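Local coordinates for protein putative P450-like enzyme (Streptomyces himastatinicus ATCC 53653, PDB 5Z9J) that probably acts as a heme-dependent monooxygenase of the cytochrome P450 family in microbial secondary metabolism, at residues 289-294 / 300-305; 36-41 / 45-50; 123-128 / 369-374. All blocks are in the same frame, centred on the assembly; numbering follows the deposited sequence.

Interaction 1 of 3, residues 289-294 / 300-305. With HEM (protoporphyrin IX containing Fe), chain E.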
loop_
_atom_site.group_PDB
_atom_site.type_symbol
_atom_site.label_atom_id
_atom_site.label_comp_id
_atom_site.label_asym_id
_atom_site.label_seq_id
_atom_site.Cartn_x
_atom_site.Cartn_y
_atom_site.Cartn_z
ATOM N N ARG A 289 9.634 -11.170 -3.734
ATOM C CA ARG A 289 10.793 -11.598 -2.980
ATOM C C ARG A 289 11.725 -12.291 -3.944
ATOM O O ARG A 289 11.278 -12.829 -4.959
ATOM C CB ARG A 289 10.363 -12.517 -1.835
ATOM C CG ARG A 289 9.590 -11.835 -0.706
ATOM C CD ARG A 289 10.441 -10.808 0.000
ATOM N NE ARG A 289 9.907 -10.247 1.243
ATOM C CZ ARG A 289 9.100 -9.188 1.317
ATOM N NH1 ARG A 289 8.658 -8.609 0.222
ATOM N NH2 ARG A 289 8.712 -8.728 2.491
ATOM N N ALA A 290 13.019 -12.284 -3.650
ATOM C CA ALA A 290 14.009 -12.951 -4.484
ATOM C C ALA A 290 14.737 -13.930 -3.624
ATOM O O ALA A 290 15.139 -13.567 -2.518
ATOM C CB ALA A 290 14.996 -11.937 -5.105
ATOM N N THR A 291 14.880 -15.173 -4.095
ATOM C CA THR A 291 15.574 -16.221 -3.332
ATOM C C THR A 291 17.095 -16.073 -3.429
ATOM O O THR A 291 17.644 -16.003 -4.528
ATOM C CB THR A 291 15.153 -17.684 -3.764
ATOM O OG1 THR A 291 15.418 -17.921 -5.151
ATOM C CG2 THR A 291 13.679 -17.914 -3.526
ATOM N N ASN A 292 17.753 -16.030 -2.267
ATOM C CA ASN A 292 19.205 -15.936 -2.171
ATOM C C ASN A 292 19.892 -17.295 -2.273
ATOM O O ASN A 292 21.075 -17.375 -2.621
ATOM C CB ASN A 292 19.600 -15.264 -0.840
ATOM C CG ASN A 292 19.355 -13.741 -0.846
ATOM O OD1 ASN A 292 19.131 -13.149 -1.894
ATOM N ND2 ASN A 292 19.455 -13.116 0.307
ATOM N N SER A 293 19.138 -18.359 -1.994
ATOM C CA SER A 293 19.659 -19.734 -2.024
ATOM C C SER A 293 18.508 -20.675 -2.329
ATOM O O SER A 293 17.347 -20.250 -2.333
ATOM C CB SER A 293 20.302 -20.129 -0.706
ATOM O OG SER A 293 19.349 -20.023 0.339
ATOM N N GLU A 294 18.822 -21.930 -2.641
ATOM C CA GLU A 294 17.802 -22.925 -2.943
ATOM C C GLU A 294 16.967 -23.218 -1.702
ATOM O O GLU A 294 17.507 -23.373 -0.609
ATOM C CB GLU A 294 18.443 -24.206 -3.481
ATOM C CG GLU A 294 17.467 -25.290 -3.907
ATOM C CD GLU A 294 18.157 -26.500 -4.558
ATOM O OE1 GLU A 294 18.818 -27.293 -3.850
ATOM O OE2 GLU A 294 18.039 -26.647 -5.793
ATOM N N THR A 300 8.063 -27.951 -2.303
ATOM C CA THR A 300 8.446 -27.588 -3.665
ATOM C C THR A 300 9.806 -26.921 -3.581
ATOM O O THR A 300 10.011 -26.036 -2.746
ATOM C CB THR A 300 7.407 -26.618 -4.343
ATOM O OG1 THR A 300 6.113 -27.228 -4.356
ATOM C CG2 THR A 300 7.784 -26.300 -5.770
ATOM N N VAL A 301 10.736 -27.351 -4.432
ATOM C CA VAL A 301 12.085 -26.822 -4.373
ATOM C C VAL A 301 12.179 -25.566 -5.257
ATOM O O VAL A 301 11.880 -25.585 -6.448
ATOM C CB VAL A 301 13.142 -27.853 -4.824
ATOM C CG1 VAL A 301 14.545 -27.246 -4.783
ATOM C CG2 VAL A 301 13.099 -29.125 -3.955
ATOM N N ILE A 302 12.615 -24.471 -4.673
ATOM C CA ILE A 302 12.773 -23.259 -5.485
ATOM C C ILE A 302 14.261 -22.922 -5.565
ATOM O O ILE A 302 14.943 -22.804 -4.543
ATOM C CB ILE A 302 11.975 -22.099 -4.921
ATOM C CG1 ILE A 302 10.493 -22.464 -4.894
ATOM C CG2 ILE A 302 12.230 -20.806 -5.773
ATOM C CD1 ILE A 302 9.657 -21.597 -4.032
ATOM N N PRO A 303 14.787 -22.847 -6.793
ATOM C CA PRO A 303 16.219 -22.592 -6.928
ATOM C C PRO A 303 16.614 -21.214 -6.395
ATOM O O PRO A 303 15.769 -20.384 -6.093
ATOM C CB PRO A 303 16.466 -22.685 -8.448
ATOM C CG PRO A 303 15.300 -23.507 -8.984
ATOM C CD PRO A 303 14.140 -23.145 -8.084
ATOM N N LYS A 304 17.920 -21.051 -6.238
ATOM C CA LYS A 304 18.610 -19.798 -6.017
ATOM C C LYS A 304 18.172 -18.755 -7.047
ATOM O O LYS A 304 17.732 -19.104 -8.129
ATOM C CB LYS A 304 20.133 -20.039 -6.117
ATOM C CG LYS A 304 21.026 -18.928 -5.561
ATOM C CD LYS A 304 22.527 -19.183 -5.836
ATOM C CE LYS A 304 22.849 -19.363 -7.322
ATOM N NZ LYS A 304 24.314 -19.484 -7.607
ATOM N N ASP A 305 18.231 -17.485 -6.673
ATOM C CA ASP A 305 18.033 -16.368 -7.602
ATOM C C ASP A 305 16.730 -16.386 -8.401
ATOM O O ASP A 305 16.733 -16.080 -9.590
ATOM C CB ASP A 305 19.201 -16.315 -8.588
ATOM C CG ASP A 305 20.539 -16.213 -7.895
ATOM O OD1 ASP A 305 20.582 -15.645 -6.790
ATOM O OD2 ASP A 305 21.559 -16.673 -8.464
HETATM C CHA HEM E . 5.172 -1.687 4.209
HETATM C CHB HEM E . 0.543 -2.418 3.185
HETATM C CHC HEM E . -0.341 2.185 4.377
HETATM C CHD HEM E . 4.340 3.146 4.452
HETATM C C1A HEM E . 4.023 -2.354 3.849
HETATM C C2A HEM E . 3.867 -3.767 3.496
HETATM C C3A HEM E . 2.575 -3.975 3.229
HETATM C C4A HEM E . 1.874 -2.692 3.388
HETATM C CMA HEM E . 1.943 -5.307 2.802
HETATM C CAA HEM E . 4.978 -4.836 3.451
HETATM C CBA HEM E . 5.811 -4.723 2.168
HETATM C CGA HEM E . 6.719 -5.943 1.963
HETATM O O1A HEM E . 7.350 -6.090 0.887
HETATM O O2A HEM E . 6.868 -6.787 2.865
HETATM C C1B HEM E . -0.103 -1.252 3.485
HETATM C C2B HEM E . -1.533 -1.099 3.530
HETATM C C3B HEM E . -1.778 0.174 3.862
HETATM C C4B HEM E . -0.501 0.856 4.010
HETATM C CMB HEM E . -2.500 -2.260 3.241
HETATM C CAB HEM E . -3.112 0.904 4.054
HETATM C CBB HEM E . -4.301 0.308 3.966
HETATM C C1C HEM E . 0.847 2.872 4.537
HETATM C C2C HEM E . 1.003 4.301 4.910
HETATM C C3C HEM E . 2.307 4.540 4.928
HETATM C C4C HEM E . 2.978 3.321 4.554
HETATM C CMC HEM E . -0.174 5.237 5.239
HETATM C CAC HEM E . 3.130 5.818 5.217
HETATM C CBC HEM E . 2.605 6.977 5.589
HETATM C C1D HEM E . 4.978 1.952 4.354
HETATM C C2D HEM E . 6.401 1.808 4.289
HETATM C C3D HEM E . 6.648 0.310 4.238
HETATM C C4D HEM E . 5.359 -0.318 4.262
HETATM C CMD HEM E . 7.473 2.926 4.273
HETATM C CAD HEM E . 8.016 -0.367 4.101
HETATM C CBD HEM E . 8.585 -0.714 5.460
HETATM C CGD HEM E . 9.827 -1.562 5.248
HETATM O O1D HEM E . 10.064 -2.064 4.125
HETATM O O2D HEM E . 10.582 -1.765 6.234
HETATM N NA HEM E . 2.791 -1.768 3.769
HETATM N NB HEM E . 0.502 -0.031 3.765
HETATM N NC HEM E . 2.073 2.363 4.321
HETATM N ND HEM E . 4.379 0.677 4.369
HETATM FE FE HEM E . 2.471 0.309 4.201
HETATM O O HOH W 1 22.367 -15.741 -4.319
#

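Interaction 2 of 3, residues 36-41 / 45-50. With TAM (tris(hydroxyethyl)aminomethane), chain F.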
loop_
_atom_site.group_PDB
_atom_site.type_symbol
_atom_site.label_atom_id
_atom_site.label_comp_id
_atom_site.label_asym_id
_atom_site.label_seq_id
_atom_site.Cartn_x
_atom_site.Cartn_y
_atom_site.Cartn_z
ATOM N N TRP A 36 7.796 -17.599 -9.584
ATOM C CA TRP A 36 7.140 -18.546 -8.703
ATOM C C TRP A 36 6.062 -17.806 -7.924
ATOM O O TRP A 36 6.189 -16.587 -7.689
ATOM C CB TRP A 36 8.157 -19.208 -7.754
ATOM C CG TRP A 36 9.243 -20.028 -8.432
ATOM C CD1 TRP A 36 10.384 -19.561 -9.041
ATOM C CD2 TRP A 36 9.290 -21.458 -8.550
ATOM N NE1 TRP A 36 11.110 -20.605 -9.549
ATOM C CE2 TRP A 36 10.472 -21.785 -9.246
ATOM C CE3 TRP A 36 8.441 -22.494 -8.133
ATOM C CZ2 TRP A 36 10.830 -23.102 -9.543
ATOM C CZ3 TRP A 36 8.798 -23.807 -8.429
ATOM C CH2 TRP A 36 9.979 -24.100 -9.120
ATOM N N ASN A 37 4.977 -18.532 -7.615
ATOM C CA ASN A 37 3.820 -18.069 -6.844
ATOM C C ASN A 37 3.610 -18.872 -5.557
ATOM O O ASN A 37 3.636 -20.095 -5.606
ATOM C CB ASN A 37 2.528 -18.157 -7.693
ATOM C CG ASN A 37 2.544 -17.251 -8.926
ATOM O OD1 ASN A 37 2.584 -16.043 -8.790
ATOM N ND2 ASN A 37 2.497 -17.830 -10.117
ATOM N N VAL A 38 3.387 -18.201 -4.425
ATOM C CA VAL A 38 2.996 -18.859 -3.151
ATOM C C VAL A 38 1.620 -18.354 -2.698
ATOM O O VAL A 38 1.428 -17.129 -2.582
ATOM C CB VAL A 38 4.010 -18.561 -2.003
ATOM C CG1 VAL A 38 3.644 -19.303 -0.706
ATOM C CG2 VAL A 38 5.382 -18.935 -2.408
ATOM N N TYR A 39 0.676 -19.245 -2.408
ATOM C CA TYR A 39 -0.686 -18.824 -2.028
ATOM C C TYR A 39 -1.111 -19.235 -0.573
ATOM O O TYR A 39 -2.154 -18.776 -0.064
ATOM C CB TYR A 39 -1.712 -19.396 -2.999
ATOM C CG TYR A 39 -1.426 -19.141 -4.455
ATOM C CD1 TYR A 39 -1.432 -17.853 -4.990
ATOM C CD2 TYR A 39 -1.199 -20.189 -5.310
ATOM C CE1 TYR A 39 -1.173 -17.641 -6.329
ATOM C CE2 TYR A 39 -0.948 -19.982 -6.651
ATOM C CZ TYR A 39 -0.932 -18.698 -7.150
ATOM O OH TYR A 39 -0.680 -18.485 -8.486
ATOM N N GLY A 40 -0.305 -20.049 0.103
ATOM C CA GLY A 40 -0.710 -20.569 1.401
ATOM C C GLY A 40 -0.356 -19.600 2.510
ATOM O O GLY A 40 0.578 -18.782 2.356
ATOM N N TYR A 41 -1.144 -19.594 3.582
ATOM C CA TYR A 41 -0.857 -18.634 4.671
ATOM C C TYR A 41 0.394 -19.036 5.477
ATOM O O TYR A 41 1.308 -18.210 5.619
ATOM C CB TYR A 41 -2.080 -18.424 5.584
ATOM C CG TYR A 41 -1.882 -17.484 6.767
ATOM C CD1 TYR A 41 -2.260 -16.114 6.722
ATOM C CD2 TYR A 41 -1.318 -17.957 7.942
ATOM C CE1 TYR A 41 -2.083 -15.285 7.850
ATOM C CE2 TYR A 41 -1.132 -17.140 9.034
ATOM C CZ TYR A 41 -1.506 -15.817 8.980
ATOM O OH TYR A 41 -1.293 -15.067 10.105
ATOM N N ALA A 45 3.695 -16.468 5.475
ATOM C CA ALA A 45 4.106 -15.918 6.761
ATOM C C ALA A 45 5.556 -16.292 7.059
ATOM O O ALA A 45 6.364 -15.444 7.448
ATOM C CB ALA A 45 3.181 -16.418 7.877
ATOM N N ALA A 46 5.890 -17.564 6.875
ATOM C CA ALA A 46 7.267 -17.992 7.105
ATOM C C ALA A 46 8.246 -17.297 6.146
ATOM O O ALA A 46 9.349 -16.990 6.530
ATOM C CB ALA A 46 7.391 -19.454 6.970
ATOM N N ILE A 47 7.855 -17.133 4.888
ATOM C CA ILE A 47 8.708 -16.513 3.891
ATOM C C ILE A 47 9.022 -15.069 4.291
ATOM O O ILE A 47 10.177 -14.631 4.196
ATOM C CB ILE A 47 8.067 -16.549 2.460
ATOM C CG1 ILE A 47 8.184 -17.960 1.857
ATOM C CG2 ILE A 47 8.747 -15.521 1.519
ATOM C CD1 ILE A 47 7.317 -18.174 0.613
ATOM N N LEU A 48 7.986 -14.358 4.721
ATOM C CA LEU A 48 8.121 -12.931 5.107
ATOM C C LEU A 48 9.019 -12.815 6.357
ATOM O O LEU A 48 9.711 -11.811 6.510
ATOM C CB LEU A 48 6.735 -12.302 5.359
ATOM C CG LEU A 48 5.793 -12.222 4.155
ATOM C CD1 LEU A 48 4.427 -11.674 4.582
ATOM C CD2 LEU A 48 6.378 -11.304 3.044
ATOM N N SER A 49 9.018 -13.850 7.222
ATOM C CA SER A 49 9.856 -13.851 8.429
ATOM C C SER A 49 11.281 -14.391 8.208
ATOM O O SER A 49 12.068 -14.515 9.144
ATOM C CB SER A 49 9.180 -14.659 9.542
ATOM O OG SER A 49 7.905 -14.121 9.775
ATOM N N ASN A 50 11.588 -14.748 6.971
ATOM C CA ASN A 50 12.895 -15.236 6.647
ATOM C C ASN A 50 13.557 -14.346 5.602
ATOM O O ASN A 50 13.762 -14.786 4.465
ATOM C CB ASN A 50 12.788 -16.673 6.126
ATOM C CG ASN A 50 14.125 -17.357 6.049
ATOM O OD1 ASN A 50 15.166 -16.705 6.153
ATOM N ND2 ASN A 50 14.115 -18.673 5.861
HETATM C C TAM F . -0.934 -15.265 -11.265
HETATM C C1 TAM F . -1.227 -16.811 -11.432
HETATM C C2 TAM F . -2.044 -14.396 -11.882
HETATM C C3 TAM F . -0.763 -14.928 -9.756
HETATM C C4 TAM F . -2.717 -17.102 -11.641
HETATM C C5 TAM F . -1.670 -12.935 -11.687
HETATM C C6 TAM F . -1.899 -15.450 -8.847
HETATM N N TAM F . 0.326 -14.924 -11.919
HETATM O O4 TAM F . -3.019 -17.161 -13.023
HETATM O O5 TAM F . -0.239 -12.843 -11.811
HETATM O O6 TAM F . -3.078 -14.721 -9.118
#

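Interaction 3 of 3, residues 123-128 / 369-374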
loop_
_atom_site.group_PDB
_atom_site.type_symbol
_atom_site.label_atom_id
_atom_site.label_comp_id
_atom_site.label_asym_id
_atom_site.label_seq_id
_atom_site.Cartn_x
_atom_site.Cartn_y
_atom_site.Cartn_z
ATOM N N PHE A 123 -21.527 10.795 -6.830
ATOM C CA PHE A 123 -20.112 11.070 -7.101
ATOM C C PHE A 123 -19.205 9.863 -6.939
ATOM O O PHE A 123 -19.653 8.759 -6.530
ATOM C CB PHE A 123 -19.615 12.213 -6.212
ATOM C CG PHE A 123 -19.742 11.944 -4.736
ATOM C CD1 PHE A 123 -18.665 11.470 -4.019
ATOM C CD2 PHE A 123 -20.932 12.186 -4.067
ATOM C CE1 PHE A 123 -18.776 11.220 -2.657
ATOM C CE2 PHE A 123 -21.036 11.955 -2.717
ATOM C CZ PHE A 123 -19.952 11.467 -2.014
ATOM N N ASP A 124 -17.937 10.034 -7.312
ATOM C CA ASP A 124 -16.956 8.964 -7.081
ATOM C C ASP A 124 -16.230 9.144 -5.763
ATOM O O ASP A 124 -15.397 10.057 -5.591
ATOM C CB ASP A 124 -15.943 8.854 -8.225
ATOM C CG ASP A 124 -14.890 7.756 -8.000
ATOM O OD1 ASP A 124 -15.077 6.846 -7.166
ATOM O OD2 ASP A 124 -13.875 7.788 -8.720
ATOM N N LEU A 125 -16.556 8.250 -4.846
ATOM C CA LEU A 125 -15.991 8.253 -3.497
ATOM C C LEU A 125 -14.472 8.172 -3.497
ATOM O O LEU A 125 -13.815 8.756 -2.636
ATOM C CB LEU A 125 -16.550 7.078 -2.687
ATOM C CG LEU A 125 -16.224 7.108 -1.189
ATOM C CD1 LEU A 125 -16.825 8.348 -0.533
ATOM C CD2 LEU A 125 -16.712 5.866 -0.476
ATOM N N VAL A 126 -13.905 7.411 -4.433
ATOM C CA VAL A 126 -12.444 7.331 -4.513
ATOM C C VAL A 126 -11.872 8.684 -4.953
ATOM O O VAL A 126 -11.035 9.324 -4.278
ATOM C CB VAL A 126 -11.989 6.219 -5.504
ATOM C CG1 VAL A 126 -10.492 6.185 -5.589
ATOM C CG2 VAL A 126 -12.516 4.861 -5.038
ATOM N N ALA A 127 -12.336 9.157 -6.087
ATOM C CA ALA A 127 -11.759 10.397 -6.624
ATOM C C ALA A 127 -12.063 11.614 -5.734
ATOM O O ALA A 127 -11.264 12.545 -5.648
ATOM C CB ALA A 127 -12.254 10.642 -8.026
ATOM N N GLU A 128 -13.234 11.648 -5.111
ATOM C CA GLU A 128 -13.612 12.821 -4.329
ATOM C C GLU A 128 -13.098 12.737 -2.890
ATOM O O GLU A 128 -12.977 13.734 -2.206
ATOM C CB GLU A 128 -15.135 12.998 -4.282
ATOM C CG GLU A 128 -15.815 13.085 -5.602
ATOM C CD GLU A 128 -15.550 14.383 -6.347
ATOM O OE1 GLU A 128 -15.400 15.459 -5.724
ATOM O OE2 GLU A 128 -15.492 14.291 -7.584
ATOM N N PRO A 369 -25.207 8.953 6.100
ATOM C CA PRO A 369 -25.685 7.640 6.521
ATOM C C PRO A 369 -26.452 6.929 5.410
ATOM O O PRO A 369 -26.658 5.723 5.504
ATOM C CB PRO A 369 -26.606 7.974 7.709
ATOM C CG PRO A 369 -27.084 9.353 7.426
ATOM C CD PRO A 369 -25.947 10.047 6.763
ATOM N N THR A 370 -26.896 7.684 4.402
ATOM C CA THR A 370 -27.666 7.118 3.290
ATOM C C THR A 370 -26.762 6.728 2.134
ATOM O O THR A 370 -27.245 6.189 1.140
ATOM C CB THR A 370 -28.750 8.090 2.761
ATOM O OG1 THR A 370 -28.131 9.228 2.155
ATOM C CG2 THR A 370 -29.671 8.539 3.882
ATOM N N LEU A 371 -25.459 7.010 2.264
ATOM C CA LEU A 371 -24.492 6.683 1.224
ATOM C C LEU A 371 -24.640 5.206 0.814
ATOM O O LEU A 371 -24.705 4.328 1.667
ATOM C CB LEU A 371 -23.083 6.959 1.713
ATOM C CG LEU A 371 -22.022 7.044 0.636
ATOM C CD1 LEU A 371 -22.213 8.352 -0.088
ATOM C CD2 LEU A 371 -20.642 6.976 1.241
ATOM N N ARG A 372 -24.742 4.963 -0.500
ATOM C CA ARG A 372 -24.880 3.605 -1.052
ATOM C C ARG A 372 -24.066 3.458 -2.328
ATOM O O ARG A 372 -23.827 4.447 -3.028
ATOM C CB ARG A 372 -26.348 3.323 -1.409
ATOM C CG ARG A 372 -27.245 3.017 -0.262
ATOM C CD ARG A 372 -28.737 3.225 -0.635
ATOM N NE ARG A 372 -29.050 2.888 -2.027
ATOM C CZ ARG A 372 -29.469 3.764 -2.940
ATOM N NH1 ARG A 372 -29.619 5.037 -2.604
ATOM N NH2 ARG A 372 -29.737 3.376 -4.185
ATOM N N ALA A 373 -23.718 2.234 -2.689
ATOM C CA ALA A 373 -23.078 2.021 -3.980
ATOM C C ALA A 373 -24.134 2.281 -5.054
ATOM O O ALA A 373 -25.272 1.877 -4.898
ATOM C CB ALA A 373 -22.479 0.600 -4.093
ATOM N N ASP A 374 -23.761 3.031 -6.093
ATOM C CA ASP A 374 -24.655 3.399 -7.192
ATOM C C ASP A 374 -24.973 2.143 -7.995
ATOM O O ASP A 374 -24.093 1.588 -8.644
ATOM C CB ASP A 374 -24.004 4.462 -8.096
ATOM C CG ASP A 374 -25.005 5.109 -9.089
ATOM O OD1 ASP A 374 -26.148 4.612 -9.184
ATOM O OD2 ASP A 374 -24.616 6.082 -9.802
#

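Interaction 1 of 3, residues 289-294 / 300-305
Thr291 and Pro303 meet at the base of a small beta hairpin, strands 295-297 and 300-302, which leaves the main sheet after strand 287-291 and returns to it as strand 307-310. Thr291 OG1 gives its proton to Pro303 O at 2.7 Å, in the carbonyl plane and on a lone pair; chi1 of 59° sets the hydroxyl between the backbone N and the carbonyl carbon, where it also accepts from Gln306 N. Asp305 N reaches Thr291 O at 2.7 Å from above the carbonyl plane, a bent bond of 131°, and Asp305 OD1 forms a salt bridge with Arg60. Thr291 CG2 lies 3.9 Å from Ile302 CG2, the two side chains crossing at about a right angle. A valine here would probably leave Pro303 O and Gln306 N without their hydroxyl partner, holding the returning chain less firmly. Further out, Glu294 CG packs 3.6 Å from Val301 CG1. Arg289, on the same strand as Thr291, grips a heme propionate edge-on with two bonds, Arg289 NH1 to heme O1A (2.9 Å) and Arg289 NH2 to heme O2A (2.7 Å). Strand 287-291 runs between strands 307-310 and 54-55, while Trp36 of strand 35-38 packs on Ile302 and Pro303.

Interaction 2 of 3, residues 36-41 / 45-50
Tyr41 and Ala45 form the first turn of helix 41-48: Ala45 N bonds to Tyr41 O at 3.0 Å, almost straight at 174°, and the methyl CB of Ala45 rests 3.4 Å from the same Tyr41 O. The CB of Tyr41 points away from 45-50, but with CG anti to the backbone N (chi1 178°) the end of the side chain comes back nearer to it, and its OH is hydrogen-bonded to Ala336 O. Tyr41 N, which no earlier helical carbonyl can take up, is bonded by Asp318 OD2. Gly40 holds the N-cap position, and its O is bonded to Ser44 OG. The chain thus turns from the end of strand 35-38 straight into the helix, probably helix B of the P450 fold, after which strand 54-55 joins the same mixed sheet. Two residues after Ala45, Ile47 faces back toward the strand. Its chain runs out through CG1 (chi2 167°) and presents CD1 to Val38 tip to tip, 3.7 Å from Val38 CG2 and 4.1 Å from Val38 CG1; both side chains also pack on Leu308 of strand 307-310. The opposite face of strand 35-38 carries Asn37, whose OD1 accepts from Trp311 NE1 and lies 3.7 Å from C3 of a bound tris(hydroxyethyl)aminomethane. Beyond it, Tyr39 OH, hydrogen-bonded to Asp28 OD2, comes 3.3 Å from C6 of that ligand, an atom at the ring's edge, near its plane.

Interaction 3 of 3, residues 123-128 / 369-374
Leu371 bridges Phe123 and Leu125 with its two methyl groups: CD1 lies 4.3 Å from Phe123 CZ, approaching the ring obliquely, and CD2 lies 4.4 Å from Leu125 CD1. The contact is wholly apolar and small, with no hydrogen bond between the segments. Phe123 starts with its CB directed away from 369-374, yet chi1 of 59° swings the ring round so that CZ at its far end makes the touch. The backbones stay well apart because strand 392-396 runs between them. Strands 122-124 and 372-373 are the outer members of this three-stranded antiparallel sheet, probably the one known as beta3 in P450s, and Phe123 and Leu371 both pack on Val395 of the middle strand. Strand 122-124 passes directly into helix 125-130, with Asp124 as N-cap. Val126 N reaches Asp124 OD1 at 3.0 Å from above the carboxylate plane, and Ala127 N makes a weak bond of 3.3 Å to Asp124 OD2. Asp124 OD1 also takes Leu393 N, tying the helix start to the middle strand. Helix 240-255 lies against the same group: Leu125 packs on its Met250, and Asp254 OD1 holds Ala373 N.

Interactions 1 and 2 belong to one region: both reach the same mixed sheet, their centres are about 12 Å apart, and they touch where Trp36 packs on Thr300 and where Leu48 CD2 lies 3.5 Å from Arg289 NH2. Interaction 3 serves a separate sheet on the opposite side of the chain's centre, its nearest atoms about 25 Å from either of the others. Interaction 1 is partly buried, reaching from the heme propionate out to the surface, and combines two hydrogen bonds with aliphatic contacts. Interactions 2 and 3 are buried; 2 combines a helical backbone bond with one aliphatic pair, whereas 3 relies across the segments on apolar side chains alone.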